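Local coordinates for protein putative short-chain dehydrogenase/reductase (Burkholderia xenovorans, PDB 5IZ4) that probably works as an NAD(P)-dependent oxidoreductase of the short-chain dehydrogenase/reductase family, perhaps reducing 3-oxoacyl groups, and binds ADP in its nucleotide pocket, at residues Cys17-Ser22 / Ala29-Phe34; Ser24-Ala29 / Ala239-Leu244; Ala37-Ala42 / Leu244-Thr249. All coordinates share one frame; numbering follows the deposited sequence.

Interaction 1: Cys17-Ser22 / Ala29-Phe34. With ADP (adenosine-5'-diphosphate), chain B.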
loop_
_atom_site.group_PDB
_atom_site.type_symbol
_atom_site.label_atom_id
_atom_site.label_comp_id
_atom_site.label_asym_id
_atom_site.label_seq_id
_atom_site.Cartn_x
_atom_site.Cartn_y
_atom_site.Cartn_z
ATOM N N CYS A 17 3.719 24.720 -19.759
ATOM C CA CYS A 17 2.844 23.751 -19.114
ATOM C C CYS A 17 1.565 23.597 -19.922
ATOM O O CYS A 17 0.944 24.598 -20.298
ATOM C CB CYS A 17 2.504 24.167 -17.683
ATOM S SG CYS A 17 1.503 22.918 -16.831
ATOM N N VAL A 18 1.183 22.347 -20.201
ATOM C CA VAL A 18 -0.076 22.019 -20.869
ATOM C C VAL A 18 -1.038 21.463 -19.826
ATOM O O VAL A 18 -0.690 20.535 -19.086
ATOM C CB VAL A 18 0.149 21.002 -21.999
ATOM C CG1 VAL A 18 -1.183 20.625 -22.665
ATOM C CG2 VAL A 18 1.143 21.548 -23.033
ATOM N N ILE A 19 -2.245 22.023 -19.752
ATOM C CA ILE A 19 -3.225 21.637 -18.735
ATOM C C ILE A 19 -4.516 21.232 -19.441
ATOM O O ILE A 19 -5.159 22.072 -20.081
ATOM C CB ILE A 19 -3.495 22.783 -17.741
ATOM C CG1 ILE A 19 -2.190 23.311 -17.101
ATOM C CG2 ILE A 19 -4.467 22.342 -16.642
ATOM C CD1 ILE A 19 -1.651 24.597 -17.755
ATOM N N THR A 20 -4.906 19.957 -19.326
ATOM C CA THR A 20 -6.258 19.614 -19.764
ATOM C C THR A 20 -7.230 19.827 -18.609
ATOM O O THR A 20 -6.834 19.942 -17.453
ATOM C CB THR A 20 -6.377 18.174 -20.271
ATOM O OG1 THR A 20 -6.175 17.247 -19.191
ATOM C CG2 THR A 20 -5.389 17.901 -21.405
ATOM N N GLY A 21 -8.520 19.883 -18.936
ATOM C CA GLY A 21 -9.491 20.216 -17.910
ATOM C C GLY A 21 -9.266 21.587 -17.328
ATOM O O GLY A 21 -9.566 21.818 -16.149
ATOM N N SER A 22 -8.745 22.513 -18.128
ATOM C CA SER A 22 -8.258 23.784 -17.609
ATOM C C SER A 22 -9.337 24.845 -17.483
ATOM O O SER A 22 -9.046 25.947 -17.000
ATOM C CB SER A 22 -7.131 24.323 -18.492
ATOM O OG SER A 22 -6.451 25.380 -17.827
ATOM N N ALA A 29 -7.142 26.177 -11.564
ATOM C CA ALA A 29 -6.226 26.617 -10.517
ATOM C C ALA A 29 -4.779 26.295 -10.870
ATOM O O ALA A 29 -3.864 27.046 -10.505
ATOM C CB ALA A 29 -6.602 25.961 -9.188
ATOM N N THR A 30 -4.554 25.180 -11.568
ATOM C CA THR A 30 -3.191 24.785 -11.917
ATOM C C THR A 30 -2.626 25.664 -13.025
ATOM O O THR A 30 -1.458 26.059 -12.971
ATOM C CB THR A 30 -3.155 23.307 -12.309
ATOM O OG1 THR A 30 -3.607 22.515 -11.201
ATOM C CG2 THR A 30 -1.731 22.877 -12.677
ATOM N N ALA A 31 -3.436 25.987 -14.037
ATOM C CA ALA A 31 -2.979 26.943 -15.037
ATOM C C ALA A 31 -2.540 28.242 -14.371
ATOM O O ALA A 31 -1.479 28.790 -14.689
ATOM C CB ALA A 31 -4.090 27.206 -16.058
ATOM N N LEU A 32 -3.333 28.731 -13.418
ATOM C CA LEU A 32 -2.998 29.980 -12.746
ATOM C C LEU A 32 -1.686 29.863 -11.975
ATOM O O LEU A 32 -0.840 30.765 -12.031
ATOM C CB LEU A 32 -4.136 30.390 -11.812
ATOM C CG LEU A 32 -3.977 31.755 -11.134
ATOM C CD1 LEU A 32 -3.720 32.853 -12.165
ATOM C CD2 LEU A 32 -5.200 32.088 -10.289
ATOM N N ARG A 33 -1.492 28.752 -11.262
ATOM C CA ARG A 33 -0.279 28.594 -10.461
ATOM C C ARG A 33 0.965 28.554 -11.339
ATOM O O ARG A 33 1.995 29.153 -10.996
ATOM C CB ARG A 33 -0.366 27.326 -9.609
ATOM C CG ARG A 33 0.862 27.117 -8.724
ATOM C CD ARG A 33 1.012 28.284 -7.768
ATOM N NE ARG A 33 2.207 28.216 -6.923
ATOM C CZ ARG A 33 3.400 28.686 -7.282
ATOM N NH1 ARG A 33 3.571 29.222 -8.484
ATOM N NH2 ARG A 33 4.428 28.606 -6.448
ATOM N N PHE A 34 0.899 27.849 -12.473
ATOM C CA PHE A 34 2.037 27.864 -13.386
ATOM C C PHE A 34 2.233 29.253 -13.986
ATOM O O PHE A 34 3.371 29.704 -14.155
ATOM C CB PHE A 34 1.869 26.792 -14.473
ATOM C CG PHE A 34 2.349 25.420 -14.041
ATOM C CD1 PHE A 34 1.555 24.609 -13.254
ATOM C CD2 PHE A 34 3.606 24.959 -14.410
ATOM C CE1 PHE A 34 2.003 23.360 -12.837
ATOM C CE2 PHE A 34 4.061 23.708 -14.008
ATOM C CZ PHE A 34 3.261 22.904 -13.218
HETATM P PB ADP B . -12.097 19.051 -10.693
HETATM O O1B ADP B . -11.539 18.015 -11.735
HETATM O O2B ADP B . -11.461 20.471 -10.720
HETATM O O3B ADP B . -12.432 18.509 -9.267
HETATM P PA ADP B . -14.022 19.858 -12.907
HETATM O O1A ADP B . -15.283 19.026 -13.525
HETATM O O2A ADP B . -14.269 21.397 -12.996
HETATM O O3A ADP B . -13.726 19.221 -11.486
HETATM O "O5'" ADP B . -12.887 19.403 -14.022
HETATM C "C5'" ADP B . -13.188 18.506 -15.104
HETATM C "C4'" ADP B . -12.800 19.275 -16.369
HETATM O "O4'" ADP B . -12.581 18.334 -17.494
HETATM C "C3'" ADP B . -13.881 20.271 -16.858
HETATM O "O3'" ADP B . -13.313 21.413 -17.436
HETATM C "C2'" ADP B . -14.563 19.413 -17.960
HETATM O "O2'" ADP B . -15.203 20.330 -18.849
HETATM C "C1'" ADP B . -13.351 18.762 -18.600
HETATM N N9 ADP B . -13.735 17.602 -19.431
HETATM C C8 ADP B . -14.784 16.686 -19.253
HETATM N N7 ADP B . -14.798 15.800 -20.221
HETATM C C5 ADP B . -13.748 16.131 -21.055
HETATM C C6 ADP B . -13.276 15.568 -22.227
HETATM N N6 ADP B . -13.883 14.477 -22.755
HETATM N N1 ADP B . -12.215 16.117 -22.830
HETATM C C2 ADP B . -11.644 17.206 -22.287
HETATM N N3 ADP B . -12.033 17.807 -21.178
HETATM C C4 ADP B . -13.090 17.246 -20.572
#

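Interaction 2: Ser24-Ala29 / Ala239-Leu244. With ADP (adenosine-5'-diphosphate), chain B.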
loop_
_atom_site.group_PDB
_atom_site.type_symbol
_atom_site.label_atom_id
_atom_site.label_comp_id
_atom_site.label_asym_id
_atom_site.label_seq_id
_atom_site.Cartn_x
_atom_site.Cartn_y
_atom_site.Cartn_z
ATOM N N SER A 24 -11.897 24.904 -15.483
ATOM C CA SER A 24 -12.519 25.020 -14.173
ATOM C C SER A 24 -11.752 24.163 -13.180
ATOM O O SER A 24 -10.837 23.420 -13.543
ATOM C CB SER A 24 -13.986 24.592 -14.211
ATOM O OG SER A 24 -14.087 23.256 -14.674
ATOM N N GLY A 25 -12.145 24.292 -11.913
ATOM C CA GLY A 25 -11.673 23.404 -10.863
ATOM C C GLY A 25 -10.163 23.354 -10.756
ATOM O O GLY A 25 -9.469 24.378 -10.825
ATOM N N ILE A 26 -9.647 22.135 -10.581
ATOM C CA ILE A 26 -8.218 21.939 -10.334
ATOM C C ILE A 26 -7.391 22.396 -11.529
ATOM O O ILE A 26 -6.335 23.019 -11.370
ATOM C CB ILE A 26 -7.958 20.462 -9.983
ATOM C CG1 ILE A 26 -8.509 20.154 -8.590
ATOM C CG2 ILE A 26 -6.464 20.117 -10.101
ATOM C CD1 ILE A 26 -8.601 18.670 -8.289
ATOM N N GLY A 27 -7.840 22.079 -12.745
ATOM C CA GLY A 27 -7.089 22.497 -13.916
ATOM C C GLY A 27 -6.976 24.005 -14.028
ATOM O O GLY A 27 -5.898 24.541 -14.309
ATOM N N ALA A 28 -8.086 24.714 -13.800
ATOM C CA ALA A 28 -8.051 26.174 -13.822
ATOM C C ALA A 28 -7.079 26.714 -12.780
ATOM O O ALA A 28 -6.287 27.625 -13.058
ATOM C CB ALA A 28 -9.445 26.732 -13.571
ATOM N N ALA A 29 -7.142 26.177 -11.564
ATOM C CA ALA A 29 -6.226 26.617 -10.517
ATOM C C ALA A 29 -4.779 26.295 -10.870
ATOM O O ALA A 29 -3.864 27.046 -10.505
ATOM C CB ALA A 29 -6.602 25.961 -9.188
ATOM N N ALA A 239 -6.778 25.476 -5.403
ATOM C CA ALA A 239 -5.426 26.034 -5.366
ATOM C C ALA A 239 -4.426 25.117 -4.669
ATOM O O ALA A 239 -3.252 25.073 -5.062
ATOM C CB ALA A 239 -5.451 27.401 -4.685
ATOM N N GLU A 240 -4.844 24.378 -3.637
ATOM C CA GLU A 240 -3.934 23.473 -2.925
ATOM C C GLU A 240 -3.465 22.335 -3.819
ATOM O O GLU A 240 -2.326 21.864 -3.715
ATOM C CB GLU A 240 -4.620 22.873 -1.698
ATOM C CG GLU A 240 -5.188 23.845 -0.703
ATOM C CD GLU A 240 -6.181 23.161 0.216
ATOM O OE1 GLU A 240 -6.015 21.947 0.460
ATOM O OE2 GLU A 240 -7.141 23.824 0.666
ATOM N N ILE A 241 -4.364 21.838 -4.672
ATOM C CA ILE A 241 -3.986 20.753 -5.567
ATOM C C ILE A 241 -3.055 21.280 -6.650
ATOM O O ILE A 241 -2.118 20.590 -7.073
ATOM C CB ILE A 241 -5.242 20.088 -6.164
ATOM C CG1 ILE A 241 -6.239 19.752 -5.051
ATOM C CG2 ILE A 241 -4.848 18.818 -6.930
ATOM C CD1 ILE A 241 -5.665 18.857 -3.935
ATOM N N ALA A 242 -3.303 22.514 -7.110
ATOM C CA ALA A 242 -2.387 23.189 -8.026
ATOM C C ALA A 242 -0.999 23.340 -7.411
ATOM O O ALA A 242 0.010 23.132 -8.095
ATOM C CB ALA A 242 -2.946 24.559 -8.411
ATOM N N GLU A 243 -0.926 23.709 -6.127
ATOM C CA GLU A 243 0.380 23.822 -5.470
ATOM C C GLU A 243 1.125 22.497 -5.507
ATOM O O GLU A 243 2.339 22.463 -5.735
ATOM C CB GLU A 243 0.236 24.274 -4.008
ATOM C CG GLU A 243 -0.047 25.747 -3.774
ATOM C CD GLU A 243 1.079 26.687 -4.215
ATOM O OE1 GLU A 243 0.759 27.844 -4.536
ATOM O OE2 GLU A 243 2.264 26.285 -4.227
ATOM N N LEU A 244 0.415 21.395 -5.256
ATOM C CA LEU A 244 1.043 20.083 -5.300
ATOM C C LEU A 244 1.511 19.741 -6.714
ATOM O O LEU A 244 2.610 19.204 -6.898
ATOM C CB LEU A 244 0.058 19.043 -4.764
ATOM C CG LEU A 244 0.440 17.577 -4.568
ATOM C CD1 LEU A 244 1.637 17.411 -3.643
ATOM C CD2 LEU A 244 -0.764 16.827 -4.012
HETATM P PB ADP B . -12.097 19.051 -10.693
HETATM O O1B ADP B . -11.539 18.015 -11.735
HETATM O O2B ADP B . -11.461 20.471 -10.720
HETATM O O3B ADP B . -12.432 18.509 -9.267
HETATM P PA ADP B . -14.022 19.858 -12.907
HETATM O O1A ADP B . -15.283 19.026 -13.525
HETATM O O2A ADP B . -14.269 21.397 -12.996
HETATM O O3A ADP B . -13.726 19.221 -11.486
HETATM O "O5'" ADP B . -12.887 19.403 -14.022
HETATM C "C5'" ADP B . -13.188 18.506 -15.104
HETATM C "C4'" ADP B . -12.800 19.275 -16.369
HETATM O "O4'" ADP B . -12.581 18.334 -17.494
HETATM C "C3'" ADP B . -13.881 20.271 -16.858
HETATM O "O3'" ADP B . -13.313 21.413 -17.436
HETATM C "C2'" ADP B . -14.563 19.413 -17.960
HETATM O "O2'" ADP B . -15.203 20.330 -18.849
HETATM C "C1'" ADP B . -13.351 18.762 -18.600
HETATM N N9 ADP B . -13.735 17.602 -19.431
HETATM C C8 ADP B . -14.784 16.686 -19.253
HETATM N N7 ADP B . -14.798 15.800 -20.221
HETATM C C5 ADP B . -13.748 16.131 -21.055
HETATM C C6 ADP B . -13.276 15.568 -22.227
HETATM N N6 ADP B . -13.883 14.477 -22.755
HETATM N N1 ADP B . -12.215 16.117 -22.830
HETATM C C2 ADP B . -11.644 17.206 -22.287
HETATM N N3 ADP B . -12.033 17.807 -21.178
HETATM C C4 ADP B . -13.090 17.246 -20.572
#

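Interaction 3: Ala37-Ala42 / Leu244-Thr249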
loop_
_atom_site.group_PDB
_atom_site.type_symbol
_atom_site.label_atom_id
_atom_site.label_comp_id
_atom_site.label_asym_id
_atom_site.label_seq_id
_atom_site.Cartn_x
_atom_site.Cartn_y
_atom_site.Cartn_z
ATOM N N ALA A 37 4.185 31.332 -11.721
ATOM C CA ALA A 37 5.586 30.946 -11.723
ATOM C C ALA A 37 6.343 31.460 -12.939
ATOM O O ALA A 37 7.554 31.229 -13.039
ATOM C CB ALA A 37 5.690 29.425 -11.651
ATOM N N GLY A 38 5.671 32.148 -13.859
ATOM C CA GLY A 38 6.319 32.646 -15.050
ATOM C C GLY A 38 6.259 31.724 -16.244
ATOM O O GLY A 38 6.752 32.100 -17.316
ATOM N N TRP A 39 5.655 30.546 -16.108
ATOM C CA TRP A 39 5.564 29.624 -17.235
ATOM C C TRP A 39 4.522 30.090 -18.244
ATOM O O TRP A 39 3.559 30.786 -17.908
ATOM C CB TRP A 39 5.198 28.213 -16.768
ATOM C CG TRP A 39 6.290 27.494 -16.019
ATOM C CD1 TRP A 39 7.161 28.032 -15.112
ATOM C CD2 TRP A 39 6.626 26.104 -16.124
ATOM N NE1 TRP A 39 8.013 27.058 -14.639
ATOM C CE2 TRP A 39 7.704 25.866 -15.245
ATOM C CE3 TRP A 39 6.116 25.037 -16.871
ATOM C CZ2 TRP A 39 8.289 24.602 -15.099
ATOM C CZ3 TRP A 39 6.698 23.773 -16.719
ATOM C CH2 TRP A 39 7.769 23.572 -15.836
ATOM N N SER A 40 4.726 29.694 -19.496
ATOM C CA SER A 40 3.682 29.800 -20.501
ATOM C C SER A 40 2.719 28.638 -20.319
ATOM O O SER A 40 3.136 27.511 -20.031
ATOM C CB SER A 40 4.281 29.791 -21.908
ATOM O OG SER A 40 5.213 30.848 -22.075
ATOM N N VAL A 41 1.424 28.899 -20.476
ATOM C CA VAL A 41 0.416 27.885 -20.189
ATOM C C VAL A 41 -0.439 27.659 -21.424
ATOM O O VAL A 41 -0.896 28.619 -22.062
ATOM C CB VAL A 41 -0.439 28.257 -18.962
ATOM C CG1 VAL A 41 0.433 28.231 -17.711
ATOM C CG2 VAL A 41 -1.075 29.634 -19.128
ATOM N N ALA A 42 -0.601 26.386 -21.790
ATOM C CA ALA A 42 -1.540 25.970 -22.826
ATOM C C ALA A 42 -2.807 25.505 -22.115
ATOM O O ALA A 42 -2.806 24.474 -21.429
ATOM C CB ALA A 42 -0.942 24.872 -23.702
ATOM N N LEU A 244 0.415 21.395 -5.256
ATOM C CA LEU A 244 1.043 20.083 -5.300
ATOM C C LEU A 244 1.511 19.741 -6.714
ATOM O O LEU A 244 2.610 19.204 -6.898
ATOM C CB LEU A 244 0.058 19.043 -4.764
ATOM C CG LEU A 244 0.440 17.577 -4.568
ATOM C CD1 LEU A 244 1.637 17.411 -3.643
ATOM C CD2 LEU A 244 -0.764 16.827 -4.012
ATOM N N ALA A 245 0.706 20.055 -7.734
ATOM C CA ALA A 245 1.142 19.787 -9.099
ATOM C C ALA A 245 2.376 20.609 -9.443
ATOM O O ALA A 245 3.304 20.111 -10.097
ATOM C CB ALA A 245 0.012 20.087 -10.091
ATOM N N TRP A 246 2.390 21.876 -9.027
ATOM C CA TRP A 246 3.558 22.727 -9.251
ATOM C C TRP A 246 4.777 22.200 -8.501
ATOM O O TRP A 246 5.878 22.133 -9.067
ATOM C CB TRP A 246 3.255 24.171 -8.837
ATOM C CG TRP A 246 4.506 25.002 -8.700
ATOM C CD1 TRP A 246 5.091 25.435 -7.538
ATOM C CD2 TRP A 246 5.350 25.454 -9.765
ATOM N NE1 TRP A 246 6.236 26.141 -7.822
ATOM C CE2 TRP A 246 6.420 26.161 -9.181
ATOM C CE3 TRP A 246 5.309 25.323 -11.153
ATOM C CZ2 TRP A 246 7.430 26.745 -9.940
ATOM C CZ3 TRP A 246 6.315 25.900 -11.906
ATOM C CH2 TRP A 246 7.366 26.598 -11.299
ATOM N N PHE A 247 4.606 21.806 -7.233
ATOM C CA PHE A 247 5.745 21.307 -6.468
ATOM C C PHE A 247 6.344 20.068 -7.117
ATOM O O PHE A 247 7.567 19.967 -7.272
ATOM C CB PHE A 247 5.356 20.984 -5.021
ATOM C CG PHE A 247 6.374 20.110 -4.325
ATOM C CD1 PHE A 247 7.538 20.659 -3.813
ATOM C CD2 PHE A 247 6.193 18.735 -4.242
ATOM C CE1 PHE A 247 8.486 19.863 -3.210
ATOM C CE2 PHE A 247 7.145 17.932 -3.642
ATOM C CZ PHE A 247 8.293 18.503 -3.130
ATOM N N LEU A 248 5.496 19.094 -7.468
ATOM C CA LEU A 248 5.993 17.872 -8.086
ATOM C C LEU A 248 6.742 18.172 -9.372
ATOM O O LEU A 248 7.719 17.487 -9.704
ATOM C CB LEU A 248 4.836 16.906 -8.358
ATOM C CG LEU A 248 4.245 16.236 -7.114
ATOM C CD1 LEU A 248 3.104 15.320 -7.522
ATOM C CD2 LEU A 248 5.329 15.459 -6.362
ATOM N N THR A 249 6.308 19.193 -10.108
ATOM C CA THR A 249 6.974 19.525 -11.361
ATOM C C THR A 249 8.307 20.228 -11.129
ATOM O O THR A 249 9.327 19.859 -11.721
ATOM C CB THR A 249 6.041 20.393 -12.203
ATOM O OG1 THR A 249 4.873 19.629 -12.516
ATOM C CG2 THR A 249 6.733 20.886 -13.476
#

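Interaction 1: Cys17-Ser22 / Ala29-Phe34
Cys17 and Phe34 make the tight end of this contact, where the first strand of a Rossmann fold meets the helix that follows it. The sulfur of Cys17 sits over the centre of the Phe34 ring, SG lying 3.7 Å from the ring centroid and only 6° off the ring normal, a sulfur-aromatic contact in which a polarisable atom rests on the pi cloud. With SG anti to the backbone N (chi1 -176°), the thiol swings over the face while its own CB stays close to the ring rim, 3.5 Å from Phe34 CD2. A short side chain suits this spot because the ring is already stacked on SG, directly in the way of any further reach.

Farther along the strand fewer atoms meet, single methyls in place of a whole ring face. Ile19 turns CG1 beside its backbone N, and CD1 at the end of that branch reaches the helix at Ala31, 3.8 Å from CA and 4.0 Å from CB. Alanine's single methyl lets strand and helix axes come within 8.9 Å, running nearly antiparallel at 167°. Beyond it, Ser22 OG meets Ala31 CB at 3.5 Å; this buried hydroxyl has no polar partner in the model, so the touch is plain van der Waals contact. The loose side is the partly exposed outer face of the helix, with Leu32 and Arg33, the latter pairing with Glu243.

Gly21 begins the glycine-rich turn under the nucleotide; its positive phi suits glycine, and its CA lies 3.6 Å from ADP O4'. The contact is thus the strand-to-helix half of the first beta-alpha-beta unit. Strand 16-20 runs between strands 40-45 and 97-100 in the parallel sheet, and helix 25-36 packs in turn against helix 238-250.

Interaction 2: Ser24-Ala29 / Ala239-Leu244
Ile26 and Ala29 carry the packing of the dinucleotide-binding helix of this Rossmann fold against helix 238-250, while Ser24, Gly25 and the backbone of Ile26 meet the nucleotide. Ser24 gives its hydroxyl to the alpha-phosphate, OG lying 2.5 Å from ADP O2A. Gly25 follows; its positive phi suits glycine, and the phosphate lies where a CB would go. Ile26 works on two fronts. Its N-H points at ADP O2B at an angle of 163°, though the modelled 2.5 Å between N and O2B is suspiciously short; with the N-H directed at the phosphate, the helix dipole would probably favour the negative charge. Its side chain instead crosses Ile241 obliquely, CG2 meeting CG2 at 3.8 Å, an apolar pair of beta-branched side chains, both buried, suited to touching along their CG2 methyls.

One turn on, small residues let the helices draw together, their axes 8.0 Å apart and crossing at -60°. Ala29 CB points at the other helix and lies 3.8 Å from the backbone N of Ala239. Ala242 answers from that helix, with its CB 4.0 Å from Ala29 CB and 3.4 Å from Ala29 O.

Interaction 3: Ala37-Ala42 / Leu244-Thr249
A Schellman motif closes the first helix of the Rossmann fold, and the turn into strand 40-45 that follows packs on helix 238-250 through two tryptophans, Trp39 and Trp246. Gly38 takes the positive phi of the motif, a conformation that suits glycine. Just before it, Ala37 puts its methyl over one face of the Trp246 six-membered ring, a CH-pi contact with CB 3.6 Å from the centroid and 25° off the normal. Trp246 reaches this place because CG stands anti to its backbone N (chi1 165°), carrying the indole out from the helix toward the turn. The same ring then presents its edge to Trp39 in an offset edge-to-face pair: the planes stand at 83°, the five-membered ring of Trp39 and the six-membered ring of Trp246 have centroids 5.0 Å apart, and Trp246 CZ3 comes within 3.4 Å of Trp39 NE1. Phe34 meets both indoles edge-to-face as well, extending the aromatic cluster.

Thr249 adds its methyl to the contact, CG2 lying 3.7 Å from Trp39 CH2. Its OG1 turns elsewhere, to Ser154 OG and to Ala245 O at 2.9 Å, from the opposite face of that carbonyl to Thr249 N.

All three contacts gather round helix 25-36 or its exit. Interaction 1 is fully buried, setting the helix on the sheet through sulfur, methyl and ring contacts. Interaction 2, also largely buried, overlaps it in sequence at Ala29, whose methyl serves interaction 2. Its seam is aliphatic; ADP is met at the other side of the first segment, and Glu240 and Glu243 turn to arginines away from the seam. Interaction 3, partly buried and farther from the chain centre, is aromatic instead. The Arg33-Glu243 salt bridge ties interactions 1 and 2; Phe34, stacked on Cys17, also meets Trp39 and Trp246 edge-to-face, and backbone bonds join Cys17 to Ser40 and Ala42.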